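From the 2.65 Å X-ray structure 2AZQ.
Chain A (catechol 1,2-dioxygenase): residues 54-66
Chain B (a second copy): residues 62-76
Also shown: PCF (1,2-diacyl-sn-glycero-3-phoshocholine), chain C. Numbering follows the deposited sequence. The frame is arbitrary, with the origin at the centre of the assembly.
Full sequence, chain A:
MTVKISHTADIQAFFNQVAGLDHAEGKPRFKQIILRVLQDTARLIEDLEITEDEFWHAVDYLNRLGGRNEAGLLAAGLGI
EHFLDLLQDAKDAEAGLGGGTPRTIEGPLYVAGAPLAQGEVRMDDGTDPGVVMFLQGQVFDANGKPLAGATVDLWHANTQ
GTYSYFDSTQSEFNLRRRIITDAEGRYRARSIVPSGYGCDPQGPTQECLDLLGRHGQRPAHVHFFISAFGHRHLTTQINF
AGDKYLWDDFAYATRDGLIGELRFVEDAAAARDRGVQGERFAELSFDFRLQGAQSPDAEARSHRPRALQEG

Chain A (54-66) EFWHAVDYLNRLG
Chain B (62-76) LNRLGGRNEAGLLAA

Helices from two copies of a protein can approach very closely where side chains are absent, and the contact between two chains of catechol 1,2-dioxygenase illustrates the principle. Residues 54-66 of chain A form one continuous helix, with phi/psi near -65/-40. In chain B a helix beginning before Leu B62 runs through Gly B66 and gives way at Asn B69, which has phi/psi of 67/46; a second helix spans Ala B71 to Ala B76 and continues beyond. The chain A helix crosses the first chain B helix at -103°, with the axes only 6.7 Å apart, and meets the second at 129° between N-to-C directions, with a wider closest approach of 9.6 Å.

The tight crossing centres on glycine. Gly A66 CA lies 3.5 Å from Gly B66 CA, so each backbone occupies the space that a side chain would need: an ideal CB built on Gly A66 would fall 2.0 Å from Gly B66 CA, and one built on Gly B66 would clash equally with Gly A66 CA. Around this point the two copies repeat each other's contacts. Leu A62 O is 3.9 Å from Gly B66 CA, and Gly A66 CA is 3.9 Å from Leu B62 O. Asn A63 O and Gly B66 O stand 3.4 Å apart, as do Gly A66 O and Asn B63 O; both pairs join two acceptors, and neither is a hydrogen bond.

Farther back along the chain A helix, the wider axial separation is filled by small bumps. Val A59 and Ala B71 set the register, their CA atoms 5.9 Å apart and their CA-to-CB bonds directed toward the opposing stretch. Val A59, chi1 t (171°), places CG1 3.7 Å from Ala B71 CB and 3.6 Å from Gly B72 N. Ala B71 CB also sits 3.6 Å from Val A59 O and 4.4 Å from Leu A62 CD2; Leu A62 has chi1 off-well at -142° and chi2 p (69°).

One turn farther on in chain B, Ala B75 again points toward chain A, and its CB meets the edge of the Phe A55 ring, 4.3 Å from CZ. Phe A55 has chi1 t (-179°) and chi2 88°. Trp A56, chi1 m (-65°) and chi2 107°, turns its ring edge to the bare backbone of Gly B72, with CZ3 4.5 Å from CA. The CA-to-CB bonds of both aromatic residues point sideways, but the ends of their side chains come nearer to chain B.

The turn between the chain B helices supplies the polar element. Asn B69 closes the first helix in a Schellman motif, in which Glu B70 N donates to Leu B65 O at 3.0 Å. Glu B70 then occupies the N-cap position of the next helix. Asn A63, chi1 m (-87°) and chi2 -34°, extends into this bend: its OD1 lies 3.3 Å from Asn B69 CA and accepts a weak hydrogen bond from Ala B71 N at 3.4 Å, with an N-H...O angle of 156°.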

ATOM      1  N   GLU A  54      -2.093   1.196  16.065  1.00  8.94           N
ATOM      2  CA  GLU A  54      -1.656   0.115  15.206  1.00  7.90           C
ATOM      3  C   GLU A  54      -2.214   0.368  13.809  1.00  5.87           C
ATOM      4  O   GLU A  54      -1.503   0.278  12.813  1.00  3.92           O
ATOM      5  CB  GLU A  54      -2.102  -1.252  15.778  1.00  7.47           C
ATOM      6  CG  GLU A  54      -1.546  -1.486  17.148  1.00  7.09           C
ATOM      7  CD  GLU A  54      -1.830  -2.853  17.730  1.00  8.60           C
ATOM      8  OE1 GLU A  54      -3.010  -3.205  17.918  1.00 10.55           O
ATOM      9  OE2 GLU A  54      -0.853  -3.572  18.019  1.00  8.27           O
ATOM     10  N   PHE A  55      -3.486   0.721  13.759  1.00  5.12           N
ATOM     11  CA  PHE A  55      -4.151   0.973  12.497  1.00  4.97           C
ATOM     12  C   PHE A  55      -3.467   2.041  11.684  1.00  4.73           C
ATOM     13  O   PHE A  55      -3.276   1.858  10.474  1.00  3.66           O
ATOM     14  CB  PHE A  55      -5.594   1.402  12.705  1.00  3.93           C
ATOM     15  CG  PHE A  55      -6.306   1.644  11.436  1.00  4.38           C
ATOM     16  CD1 PHE A  55      -6.951   0.617  10.793  1.00  4.58           C
ATOM     17  CD2 PHE A  55      -6.244   2.887  10.816  1.00  7.22           C
ATOM     18  CE1 PHE A  55      -7.527   0.811   9.549  1.00  3.94           C
ATOM     19  CE2 PHE A  55      -6.814   3.088   9.569  1.00  6.45           C
ATOM     20  CZ  PHE A  55      -7.457   2.037   8.939  1.00  4.53           C
ATOM     21  N   TRP A  56      -3.110   3.156  12.333  1.00  4.79           N
ATOM     22  CA  TRP A  56      -2.462   4.254  11.610  1.00  5.49           C
ATOM     23  C   TRP A  56      -0.970   4.065  11.291  1.00  6.44           C
ATOM     24  O   TRP A  56      -0.449   4.705  10.371  1.00  8.41           O
ATOM     25  CB  TRP A  56      -2.747   5.603  12.293  1.00  4.41           C
ATOM     26  CG  TRP A  56      -4.248   5.973  12.234  1.00  4.40           C
ATOM     27  CD1 TRP A  56      -5.146   5.946  13.265  1.00  2.58           C
ATOM     28  CD2 TRP A  56      -5.012   6.331  11.058  1.00  4.10           C
ATOM     29  NE1 TRP A  56      -6.409   6.260  12.808  1.00  2.48           N
ATOM     30  CE2 TRP A  56      -6.353   6.500  11.462  1.00  2.00           C
ATOM     31  CE3 TRP A  56      -4.688   6.521   9.705  1.00  3.89           C
ATOM     32  CZ2 TRP A  56      -7.365   6.852  10.567  1.00  2.00           C
ATOM     33  CZ3 TRP A  56      -5.706   6.872   8.813  1.00  2.97           C
ATOM     34  CH2 TRP A  56      -7.023   7.034   9.251  1.00  2.00           C
ATOM     35  N   HIS A  57      -0.274   3.194  12.017  1.00  5.21           N
ATOM     36  CA  HIS A  57       1.120   2.905  11.666  1.00  4.52           C
ATOM     37  C   HIS A  57       1.065   1.983  10.415  1.00  3.69           C
ATOM     38  O   HIS A  57       1.959   2.020   9.557  1.00  2.00           O
ATOM     39  CB  HIS A  57       1.848   2.215  12.830  1.00  3.40           C
ATOM     40  CG  HIS A  57       2.354   3.168  13.867  1.00  5.42           C
ATOM     41  ND1 HIS A  57       3.577   3.800  13.765  1.00  6.76           N
ATOM     42  CD2 HIS A  57       1.766   3.674  14.976  1.00  6.62           C
ATOM     43  CE1 HIS A  57       3.721   4.653  14.764  1.00  5.14           C
ATOM     44  NE2 HIS A  57       2.634   4.597  15.512  1.00  6.61           N
ATOM     45  N   ALA A  58       0.004   1.173  10.313  1.00  2.00           N
ATOM     46  CA  ALA A  58      -0.163   0.286   9.166  1.00  3.52           C
ATOM     47  C   ALA A  58      -0.432   1.142   7.917  1.00  5.77           C
ATOM     48  O   ALA A  58       0.181   0.939   6.859  1.00  5.33           O
ATOM     49  CB  ALA A  58      -1.320  -0.670   9.400  1.00  2.19           C
ATOM     50  N   VAL A  59      -1.360   2.091   8.033  1.00  5.41           N
ATOM     51  CA  VAL A  59      -1.654   2.968   6.915  1.00  5.45           C
ATOM     52  C   VAL A  59      -0.357   3.693   6.486  1.00  6.30           C
ATOM     53  O   VAL A  59      -0.059   3.803   5.286  1.00  5.36           O
ATOM     54  CB  VAL A  59      -2.751   4.003   7.288  1.00  5.51           C
ATOM     55  CG1 VAL A  59      -2.879   5.049   6.183  1.00  4.21           C
ATOM     56  CG2 VAL A  59      -4.098   3.284   7.521  1.00  3.78           C
ATOM     57  N   ASP A  60       0.422   4.169   7.461  1.00  5.14           N
ATOM     58  CA  ASP A  60       1.672   4.853   7.141  1.00  3.22           C
ATOM     59  C   ASP A  60       2.755   3.908   6.589  1.00  2.57           C
ATOM     60  O   ASP A  60       3.491   4.268   5.671  1.00  3.63           O
ATOM     61  CB  ASP A  60       2.172   5.625   8.361  1.00  4.15           C
ATOM     62  CG  ASP A  60       3.528   6.245   8.130  1.00  5.57           C
ATOM     63  OD1 ASP A  60       4.553   5.577   8.380  1.00  6.92           O
ATOM     64  OD2 ASP A  60       3.571   7.397   7.667  1.00  8.52           O
ATOM     65  N   TYR A  61       2.862   2.707   7.143  1.00  2.24           N
ATOM     66  CA  TYR A  61       3.814   1.729   6.637  1.00  2.83           C
ATOM     67  C   TYR A  61       3.476   1.537   5.162  1.00  3.40           C
ATOM     68  O   TYR A  61       4.349   1.468   4.301  1.00  4.10           O
ATOM     69  CB  TYR A  61       3.619   0.404   7.352  1.00  2.00           C
ATOM     70  CG  TYR A  61       4.373  -0.727   6.724  1.00  3.28           C
ATOM     71  CD1 TYR A  61       5.754  -0.875   6.919  1.00  5.64           C
ATOM     72  CD2 TYR A  61       3.710  -1.672   5.941  1.00  2.00           C
ATOM     73  CE1 TYR A  61       6.453  -1.961   6.347  1.00  4.70           C
ATOM     74  CE2 TYR A  61       4.388  -2.749   5.364  1.00  2.00           C
ATOM     75  CZ  TYR A  61       5.745  -2.891   5.571  1.00  4.36           C
ATOM     76  OH  TYR A  61       6.383  -3.970   5.018  1.00  4.17           O
ATOM     77  N   LEU A  62       2.180   1.455   4.892  1.00  4.02           N
ATOM     78  CA  LEU A  62       1.648   1.267   3.551  1.00  4.94           C
ATOM     79  C   LEU A  62       2.060   2.390   2.591  1.00  5.15           C
ATOM     80  O   LEU A  62       2.129   2.189   1.373  1.00  4.62           O
ATOM     81  CB  LEU A  62       0.139   1.194   3.635  1.00  6.96           C
ATOM     82  CG  LEU A  62      -0.571   0.208   2.728  1.00  8.54           C
ATOM     83  CD1 LEU A  62      -0.245  -1.205   3.185  1.00  7.60           C
ATOM     84  CD2 LEU A  62      -2.073   0.452   2.834  1.00  9.99           C
ATOM     85  N   ASN A  63       2.304   3.585   3.124  1.00  4.84           N
ATOM     86  CA  ASN A  63       2.758   4.658   2.261  1.00  4.64           C
ATOM     87  C   ASN A  63       4.200   4.435   1.944  1.00  4.45           C
ATOM     88  O   ASN A  63       4.625   4.651   0.818  1.00  4.41           O
ATOM     89  CB  ASN A  63       2.636   6.035   2.895  1.00  5.03           C
ATOM     90  CG  ASN A  63       1.285   6.643   2.670  1.00  5.61           C
ATOM     91  OD1 ASN A  63       0.660   6.427   1.624  1.00  2.78           O
ATOM     92  ND2 ASN A  63       0.828   7.427   3.637  1.00  6.50           N
ATOM     93  N   ARG A  64       4.962   4.005   2.936  1.00  3.30           N
ATOM     94  CA  ARG A  64       6.373   3.778   2.706  1.00  5.16           C
ATOM     95  C   ARG A  64       6.605   2.539   1.835  1.00  6.55           C
ATOM     96  O   ARG A  64       7.534   2.540   1.007  1.00  6.17           O
ATOM     97  CB  ARG A  64       7.108   3.714   4.052  1.00  4.93           C
ATOM     98  CG  ARG A  64       6.818   4.994   4.830  1.00  6.57           C
ATOM     99  CD  ARG A  64       7.476   5.164   6.183  1.00  7.87           C
ATOM    100  NE  ARG A  64       7.085   4.203   7.202  1.00 10.65           N
ATOM    101  CZ  ARG A  64       7.650   3.011   7.380  1.00 13.50           C
ATOM    102  NH1 ARG A  64       8.646   2.610   6.599  1.00 12.66           N
ATOM    103  NH2 ARG A  64       7.234   2.222   8.366  1.00 15.23           N
ATOM    104  N   LEU A  65       5.753   1.509   1.980  1.00  6.07           N
ATOM    105  CA  LEU A  65       5.921   0.314   1.166  1.00  6.47           C
ATOM    106  C   LEU A  65       5.666   0.729  -0.248  1.00  6.66           C
ATOM    107  O   LEU A  65       6.329   0.265  -1.169  1.00  6.92           O
ATOM    108  CB  LEU A  65       4.935  -0.804   1.511  1.00  6.93           C
ATOM    109  CG  LEU A  65       5.349  -1.999   0.634  1.00  7.19           C
ATOM    110  CD1 LEU A  65       6.718  -2.503   1.130  1.00  7.19           C
ATOM    111  CD2 LEU A  65       4.322  -3.107   0.654  1.00  7.46           C
ATOM    112  N   GLY A  66       4.691   1.611  -0.418  1.00  6.46           N
ATOM    113  CA  GLY A  66       4.372   2.098  -1.744  1.00  4.63           C
ATOM    114  C   GLY A  66       5.481   2.938  -2.344  1.00  4.39           C
ATOM    115  O   GLY A  66       5.893   2.702  -3.476  1.00  5.44           O
TER
ATOM    116  N   LEU B  62      -1.355  -0.578  -5.351  1.00  4.02           N
ATOM    117  CA  LEU B  62      -0.812  -0.377  -4.016  1.00  4.94           C
ATOM    118  C   LEU B  62       0.531   0.366  -4.032  1.00  5.15           C
ATOM    119  O   LEU B  62       0.897   1.030  -3.056  1.00  4.62           O
ATOM    120  CB  LEU B  62      -0.641  -1.727  -3.356  1.00  6.96           C
ATOM    121  CG  LEU B  62      -0.959  -1.835  -1.877  1.00  8.54           C
ATOM    122  CD1 LEU B  62      -2.458  -1.670  -1.682  1.00  7.60           C
ATOM    123  CD2 LEU B  62      -0.523  -3.213  -1.390  1.00  9.99           C
ATOM    124  N   ASN B  63       1.285   0.233  -5.120  1.00  4.84           N
ATOM    125  CA  ASN B  63       2.531   0.969  -5.203  1.00  4.64           C
ATOM    126  C   ASN B  63       2.221   2.396  -5.515  1.00  4.45           C
ATOM    127  O   ASN B  63       2.845   3.296  -4.973  1.00  4.41           O
ATOM    128  CB  ASN B  63       3.465   0.455  -6.288  1.00  5.03           C
ATOM    129  CG  ASN B  63       4.341  -0.657  -5.799  1.00  5.61           C
ATOM    130  OD1 ASN B  63       4.743  -0.679  -4.629  1.00  2.78           O
ATOM    131  ND2 ASN B  63       4.666  -1.582  -6.693  1.00  6.50           N
ATOM    132  N   ARG B  64       1.256   2.611  -6.395  1.00  3.30           N
ATOM    133  CA  ARG B  64       0.908   3.968  -6.755  1.00  5.16           C
ATOM    134  C   ARG B  64       0.183   4.682  -5.611  1.00  6.55           C
ATOM    135  O   ARG B  64       0.394   5.894  -5.416  1.00  6.17           O
ATOM    136  CB  ARG B  64       0.106   3.961  -8.065  1.00  4.93           C
ATOM    137  CG  ARG B  64       0.920   3.238  -9.134  1.00  6.57           C
ATOM    138  CD  ARG B  64       0.332   3.143 -10.526  1.00  7.87           C
ATOM    139  NE  ARG B  64      -0.900   2.378 -10.643  1.00 10.65           N
ATOM    140  CZ  ARG B  64      -2.122   2.871 -10.455  1.00 13.50           C
ATOM    141  NH1 ARG B  64      -2.295   4.147 -10.132  1.00 12.66           N
ATOM    142  NH2 ARG B  64      -3.183   2.088 -10.619  1.00 15.23           N
ATOM    143  N   LEU B  65      -0.627   3.945  -4.831  1.00  6.07           N
ATOM    144  CA  LEU B  65      -1.328   4.573  -3.721  1.00  6.47           C
ATOM    145  C   LEU B  65      -0.276   5.006  -2.750  1.00  6.66           C
ATOM    146  O   LEU B  65      -0.381   6.064  -2.140  1.00  6.92           O
ATOM    147  CB  LEU B  65      -2.281   3.627  -2.987  1.00  6.93           C
ATOM    148  CG  LEU B  65      -2.998   4.500  -1.941  1.00  7.19           C
ATOM    149  CD1 LEU B  65      -3.911   5.490  -2.691  1.00  7.19           C
ATOM    150  CD2 LEU B  65      -3.787   3.676  -0.952  1.00  7.46           C
ATOM    151  N   GLY B  66       0.747   4.174  -2.606  1.00  6.46           N
ATOM    152  CA  GLY B  66       1.833   4.503  -1.707  1.00  4.63           C
ATOM    153  C   GLY B  66       2.638   5.700  -2.172  1.00  4.39           C
ATOM    154  O   GLY B  66       2.874   6.625  -1.401  1.00  5.44           O
ATOM    155  N   GLY B  67       3.060   5.686  -3.431  1.00  5.70           N
ATOM    156  CA  GLY B  67       3.852   6.784  -3.970  1.00  7.48           C
ATOM    157  C   GLY B  67       3.202   8.156  -4.193  1.00  8.82           C
ATOM    158  O   GLY B  67       3.901   9.089  -4.559  1.00  9.65           O
ATOM    159  N   ARG B  68       1.887   8.286  -4.039  1.00  9.08           N
ATOM    160  CA  ARG B  68       1.217   9.589  -4.173  1.00 11.39           C
ATOM    161  C   ARG B  68       0.957   9.971  -2.711  1.00 10.51           C
ATOM    162  O   ARG B  68       0.632  11.121  -2.362  1.00  6.51           O
ATOM    163  CB  ARG B  68      -0.122   9.471  -4.937  1.00 14.19           C
ATOM    164  CG  ARG B  68       0.002   9.351  -6.446  1.00 20.66           C
ATOM    165  CD  ARG B  68       0.189  10.718  -7.102  1.00 27.46           C
ATOM    166  NE  ARG B  68       0.950  10.644  -8.355  1.00 33.09           N
ATOM    167  CZ  ARG B  68       0.461  10.397  -9.572  1.00 35.40           C
ATOM    168  NH1 ARG B  68      -0.841  10.187  -9.758  1.00 35.38           N
ATOM    169  NH2 ARG B  68       1.296  10.363 -10.618  1.00 35.86           N
ATOM    170  N   ASN B  69       1.128   8.952  -1.873  1.00 10.57           N
ATOM    171  CA  ASN B  69       0.931   9.033  -0.437  1.00 12.32           C
ATOM    172  C   ASN B  69      -0.539   9.260  -0.041  1.00 10.88           C
ATOM    173  O   ASN B  69      -0.834  10.080   0.817  1.00 10.54           O
ATOM    174  CB  ASN B  69       1.850  10.118   0.114  1.00 18.83           C
ATOM    175  CG  ASN B  69       3.310   9.950  -0.385  1.00 26.65           C
ATOM    176  OD1 ASN B  69       3.788   8.810  -0.586  1.00 30.97           O
ATOM    177  ND2 ASN B  69       4.026  11.076  -0.563  1.00 27.55           N
ATOM    178  N   GLU B  70      -1.451   8.496  -0.650  1.00  7.26           N
ATOM    179  CA  GLU B  70      -2.867   8.644  -0.387  1.00  6.04           C
ATOM    180  C   GLU B  70      -3.513   7.509   0.411  1.00  5.93           C
ATOM    181  O   GLU B  70      -4.724   7.347   0.400  1.00  6.02           O
ATOM    182  CB  GLU B  70      -3.617   8.825  -1.706  1.00  5.79           C
ATOM    183  CG  GLU B  70      -3.138   9.983  -2.548  1.00  5.10           C
ATOM    184  CD  GLU B  70      -4.078  10.275  -3.704  1.00  3.82           C
ATOM    185  OE1 GLU B  70      -4.707   9.313  -4.178  1.00  4.51           O
ATOM    186  OE2 GLU B  70      -4.165  11.441  -4.152  1.00  2.00           O
ATOM    187  N   ALA B  71      -2.714   6.734   1.116  1.00  5.23           N
ATOM    188  CA  ALA B  71      -3.245   5.634   1.892  1.00  3.76           C
ATOM    189  C   ALA B  71      -4.250   6.123   2.938  1.00  3.15           C
ATOM    190  O   ALA B  71      -5.248   5.447   3.215  1.00  4.60           O
ATOM    191  CB  ALA B  71      -2.100   4.885   2.562  1.00  4.33           C
ATOM    192  N   GLY B  72      -3.990   7.278   3.528  1.00  2.00           N
ATOM    193  CA  GLY B  72      -4.910   7.792   4.514  1.00  2.00           C
ATOM    194  C   GLY B  72      -6.137   8.318   3.786  1.00  2.74           C
ATOM    195  O   GLY B  72      -7.256   8.237   4.285  1.00  3.89           O
ATOM    196  N   LEU B  73      -5.942   8.837   2.581  1.00  2.00           N
ATOM    197  CA  LEU B  73      -7.058   9.366   1.824  1.00  2.00           C
ATOM    198  C   LEU B  73      -8.019   8.270   1.350  1.00  2.19           C
ATOM    199  O   LEU B  73      -9.210   8.485   1.222  1.00  2.00           O
ATOM    200  CB  LEU B  73      -6.536  10.141   0.644  1.00  3.71           C
ATOM    201  CG  LEU B  73      -7.536  11.126   0.060  1.00  5.04           C
ATOM    202  CD1 LEU B  73      -7.882  12.178   1.102  1.00  2.59           C
ATOM    203  CD2 LEU B  73      -6.927  11.755  -1.181  1.00  5.46           C
ATOM    204  N   LEU B  74      -7.493   7.083   1.106  1.00  2.66           N
ATOM    205  CA  LEU B  74      -8.312   5.960   0.715  1.00  4.05           C
ATOM    206  C   LEU B  74      -9.049   5.353   1.923  1.00  5.64           C
ATOM    207  O   LEU B  74     -10.219   4.992   1.799  1.00  8.02           O
ATOM    208  CB  LEU B  74      -7.454   4.887   0.063  1.00  3.17           C
ATOM    209  CG  LEU B  74      -8.246   3.714  -0.502  1.00  3.07           C
ATOM    210  CD1 LEU B  74      -9.299   4.206  -1.530  1.00  2.00           C
ATOM    211  CD2 LEU B  74      -7.240   2.771  -1.117  1.00  2.00           C
ATOM    212  N   ALA B  75      -8.395   5.227   3.081  1.00  4.60           N
ATOM    213  CA  ALA B  75      -9.081   4.652   4.253  1.00  3.30           C
ATOM    214  C   ALA B  75     -10.274   5.566   4.535  1.00  3.08           C
ATOM    215  O   ALA B  75     -11.348   5.131   4.943  1.00  2.00           O
ATOM    216  CB  ALA B  75      -8.125   4.588   5.490  1.00  2.84           C
ATOM    217  N   ALA B  76     -10.062   6.851   4.282  1.00  3.52           N
ATOM    218  CA  ALA B  76     -11.093   7.856   4.477  1.00  2.88           C
ATOM    219  C   ALA B  76     -12.235   7.695   3.457  1.00  2.80           C
ATOM    220  O   ALA B  76     -13.414   7.778   3.795  1.00  2.00           O
ATOM    221  CB  ALA B  76     -10.481   9.234   4.356  1.00  2.00           C
TER
HETATM  222  N   PCF C 954      10.207   3.393  17.563  1.00 64.55           N
HETATM  223  P   PCF C 954       7.246  -0.381  17.299  1.00 67.77           P
HETATM  224  O11 PCF C 954       6.089  -0.979  16.339  1.00 62.14           O
HETATM  225  O12 PCF C 954       6.807  -0.498  18.709  1.00 64.32           O
HETATM  226  O13 PCF C 954       7.261   1.173  16.872  1.00 66.08           O
HETATM  227  O14 PCF C 954       8.520  -1.037  16.926  1.00 66.15           O
HETATM  228  C11 PCF C 954       8.023   2.173  17.558  1.00 65.12           C
HETATM  229  C12 PCF C 954       9.423   2.307  16.947  1.00 64.25           C
HETATM  230  C13 PCF C 954       9.571   4.698  17.323  1.00 62.64           C
HETATM  231  C14 PCF C 954      10.349   3.178  19.012  1.00 63.24           C
HETATM  232  C15 PCF C 954      11.546   3.412  16.955  1.00 64.09           C
HETATM  233  C1  PCF C 954       6.023  -0.485  14.991  1.00 53.94           C
HETATM  234  C2  PCF C 954       5.258  -1.374  13.991  1.00 48.58           C
HETATM  235  C3  PCF C 954       3.814  -1.669  14.397  1.00 46.04           C
HETATM  236  O31 PCF C 954       3.201  -0.608  15.160  1.00 48.18           O
HETATM  237  O32 PCF C 954       1.344  -0.149  16.330  1.00 48.65           O
HETATM  238  C31 PCF C 954       1.937  -0.903  15.548  1.00 47.96           C
HETATM  239  C32 PCF C 954       1.355  -2.244  15.100  1.00 43.94           C
HETATM  240  C33 PCF C 954       1.252  -2.349  13.582  1.00 38.88           C
HETATM  241  C34 PCF C 954       0.727  -3.725  13.132  1.00 35.34           C
HETATM  242  C35 PCF C 954       0.023  -3.675  11.783  1.00 30.06           C
HETATM  243  C36 PCF C 954      -1.358  -4.310  11.953  1.00 29.59           C
HETATM  244  C37 PCF C 954      -2.384  -3.501  11.157  1.00 29.44           C
HETATM  245  C38 PCF C 954      -3.706  -4.233  10.969  1.00 28.45           C
HETATM  246  C39 PCF C 954      -4.512  -3.262  10.111  1.00 28.32           C
HETATM  247  C40 PCF C 954      -5.616  -3.985   9.342  1.00 26.63           C
HETATM  248  C41 PCF C 954      -6.234  -3.086   8.270  1.00 25.96           C
HETATM  249  C42 PCF C 954      -5.190  -2.475   7.329  1.00 24.83           C
HETATM  250  C43 PCF C 954      -5.872  -2.035   6.034  1.00 25.17           C
HETATM  251  O21 PCF C 954       5.378  -0.676  12.738  1.00 43.84           O
HETATM  252  O22 PCF C 954       5.398  -0.684  10.534  1.00 43.41           O
HETATM  253  C21 PCF C 954       5.248  -1.340  11.558  1.00 42.18           C
HETATM  254  C22 PCF C 954       4.968  -2.842  11.423  1.00 40.76           C
HETATM  255  C23 PCF C 954       3.880  -2.976  10.337  1.00 37.31           C
HETATM  256  C24 PCF C 954       3.994  -4.186   9.393  1.00 35.15           C
HETATM  257  C25 PCF C 954       2.654  -4.700   8.838  1.00 34.26           C
HETATM  258  C26 PCF C 954       1.779  -3.579   8.246  1.00 35.63           C
HETATM  259  C27 PCF C 954       0.446  -4.090   7.687  1.00 34.02           C
HETATM  260  C28 PCF C 954       0.395  -4.268   6.169  1.00 34.45           C
HETATM  261  C29 PCF C 954      -1.070  -4.117   5.749  1.00 34.07           C
HETATM  262  C30 PCF C 954      -1.366  -4.770   4.387  1.00 34.00           C
HETATM  263  C44 PCF C 954      -5.186  -0.862   5.340  1.00 26.07           C
HETATM  264  C45 PCF C 954      -5.929  -0.508   4.213  1.00 26.97           C
HETATM  265  C46 PCF C 954      -5.824   0.766   3.664  1.00 26.25           C